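Local coordinates for protein enoyl-CoA hydratase carB homologue (Streptomyces cattleya, PDB 5O34) that probably acts as a lyase of the crotonase superfamily in the biosynthesis of the antibiotic thienamycin, at residues A79-L84 with A136-P141. Sequence-based numbering, arbitrary orientation.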
loop_
_atom_site.group_PDB
_atom_site.type_symbol
_atom_site.label_atom_id
_atom_site.label_comp_id
_atom_site.label_asym_id
_atom_site.label_seq_id
_atom_site.Cartn_x
_atom_site.Cartn_y
_atom_site.Cartn_z
ATOM N N ALA A 79 15.436 23.155 10.416
ATOM C CA ALA A 79 16.350 23.416 11.535
ATOM C C ALA A 79 15.673 23.094 12.864
ATOM O O ALA A 79 16.294 22.443 13.709
ATOM C CB ALA A 79 16.825 24.857 11.511
ATOM N N LEU A 80 14.379 23.479 13.027
ATOM C CA LEU A 80 13.602 23.176 14.238
ATOM C C LEU A 80 13.490 21.673 14.459
ATOM O O LEU A 80 13.799 21.195 15.553
ATOM C CB LEU A 80 12.216 23.832 14.215
ATOM C CG LEU A 80 11.265 23.455 15.372
ATOM C CD1 LEU A 80 11.808 23.933 16.733
ATOM C CD2 LEU A 80 9.853 23.971 15.111
ATOM N N MET A 81 13.117 20.922 13.399
ATOM C CA MET A 81 13.014 19.461 13.448
ATOM C C MET A 81 14.320 18.839 13.916
ATOM O O MET A 81 14.292 17.914 14.731
ATOM C CB MET A 81 12.576 18.870 12.094
ATOM C CG MET A 81 11.127 19.179 11.709
ATOM S SD MET A 81 9.871 19.036 13.017
ATOM C CE MET A 81 9.842 17.351 13.250
ATOM N N ARG A 82 15.464 19.387 13.451
ATOM C CA ARG A 82 16.791 18.916 13.865
ATOM C C ARG A 82 17.138 19.314 15.306
ATOM O O ARG A 82 17.741 18.510 16.026
ATOM C CB ARG A 82 17.874 19.336 12.876
ATOM C CG ARG A 82 17.923 18.408 11.655
ATOM C CD ARG A 82 18.984 18.810 10.649
ATOM N NE ARG A 82 18.903 20.231 10.303
ATOM C CZ ARG A 82 18.963 20.716 9.068
ATOM N NH1 ARG A 82 19.097 19.895 8.030
ATOM N NH2 ARG A 82 18.875 22.022 8.856
ATOM N N GLU A 83 16.700 20.512 15.746
ATOM C CA GLU A 83 16.890 20.980 17.127
ATOM C C GLU A 83 16.082 20.090 18.078
ATOM O O GLU A 83 16.593 19.673 19.123
ATOM C CB GLU A 83 16.455 22.449 17.278
ATOM C CG GLU A 83 17.415 23.451 16.652
ATOM C CD GLU A 83 16.921 24.888 16.618
ATOM O OE1 GLU A 83 16.834 25.464 15.509
ATOM O OE2 GLU A 83 16.645 25.451 17.704
ATOM N N LEU A 84 14.838 19.756 17.680
ATOM C CA LEU A 84 13.934 18.897 18.452
ATOM C C LEU A 84 14.432 17.451 18.568
ATOM O O LEU A 84 14.243 16.834 19.614
ATOM C CB LEU A 84 12.493 18.956 17.909
ATOM C CG LEU A 84 11.787 20.325 17.958
ATOM C CD1 LEU A 84 10.414 20.254 17.329
ATOM C CD2 LEU A 84 11.689 20.872 19.380
ATOM N N ALA A 136 10.654 13.080 8.285
ATOM C CA ALA A 136 10.549 11.621 8.215
ATOM C C ALA A 136 11.762 10.873 8.795
ATOM O O ALA A 136 11.605 9.728 9.230
ATOM C CB ALA A 136 10.313 11.191 6.775
ATOM N N ALA A 137 12.963 11.500 8.812
ATOM C CA ALA A 137 14.172 10.820 9.318
ATOM C C ALA A 137 14.498 11.043 10.810
ATOM O O ALA A 137 15.282 10.260 11.349
ATOM C CB ALA A 137 15.386 11.153 8.465
ATOM N N ILE A 138 13.911 12.060 11.482
ATOM C CA ILE A 138 14.184 12.300 12.918
ATOM C C ILE A 138 13.693 11.116 13.776
ATOM O O ILE A 138 12.791 10.390 13.355
ATOM C CB ILE A 138 13.701 13.684 13.470
ATOM C CG1 ILE A 138 12.160 13.865 13.409
ATOM C CG2 ILE A 138 14.431 14.857 12.790
ATOM C CD1 ILE A 138 11.599 14.662 14.627
ATOM N N SER A 139 14.323 10.890 14.940
ATOM C CA SER A 139 13.982 9.768 15.817
ATOM C C SER A 139 12.685 9.972 16.640
ATOM O O SER A 139 12.153 9.000 17.179
ATOM C CB SER A 139 15.161 9.422 16.725
ATOM O OG SER A 139 15.249 10.311 17.828
ATOM N N LYS A 140 12.190 11.221 16.726
ATOM C CA LYS A 140 10.988 11.573 17.489
ATOM C C LYS A 140 9.703 11.467 16.649
ATOM O O LYS A 140 9.679 11.992 15.528
ATOM C CB LYS A 140 11.092 13.020 18.050
ATOM C CG LYS A 140 12.461 13.446 18.604
ATOM C CD LYS A 140 12.781 12.783 19.940
ATOM C CE LYS A 140 14.218 12.984 20.337
ATOM N NZ LYS A 140 14.366 14.170 21.205
ATOM N N PRO A 141 8.596 10.897 17.194
ATOM C CA PRO A 141 7.336 10.874 16.436
ATOM C C PRO A 141 6.770 12.280 16.298
ATOM O O PRO A 141 6.941 13.114 17.186
ATOM C CB PRO A 141 6.406 10.002 17.291
ATOM C CG PRO A 141 7.284 9.303 18.230
ATOM C CD PRO A 141 8.427 10.232 18.499
#
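Ile138 and Lys140 each meet a flat main-chain carbonyl of helix 71-86, those of Met81 and Leu84. Ile138 CG2 sits over one face of the Met81 carbonyl, above its oxygen end, with CG2 3.6 Å from Met81 O. Lys140 reaches the Leu84 carbonyl in the plane of that group. Its NZ donates a hydrogen bond to Leu84 O at 3.1 Å, with a C=O...N angle of 149°.

The other branch of Ile138 packs against the Met81 side chain. Ile138 CD1 touches Met81 CE at 3.5 Å, and the two side chains cross at about a right angle. The Met81 chain bends at chi2 (-43°) and again at chi3, which swings its methyl round to Ile138. Thr134 and Val135 also pack on Met81. Lys140 NZ also bonds Val90 O, which is the stronger partner, so the Leu84 bond is one of two.

The contact joins the C-terminal half of helix 71-86 to the loop that follows helix 120-137 in the crotonase-like fold. Helix 71-86 leads into strand 92-96, and helix 120-137 leads into the neighbouring parallel strand 142-146. Ile138 is where the chain leaves helix 120-137. Nearby, Ser139 OG bonds Asp85 OD2, and Pro141 pairs with Val93 through the backbone.

The apolar part is buried methyl packing. The polar part is the NZ of a buried lysine, held by two main-chain carbonyls, Leu84 O and Val90 O. Leu84 O lies in the last turn of its helix, where carbonyls tend to lack helical N-H partners. The partial negative charge of that helix end would probably favour the protonated lysine.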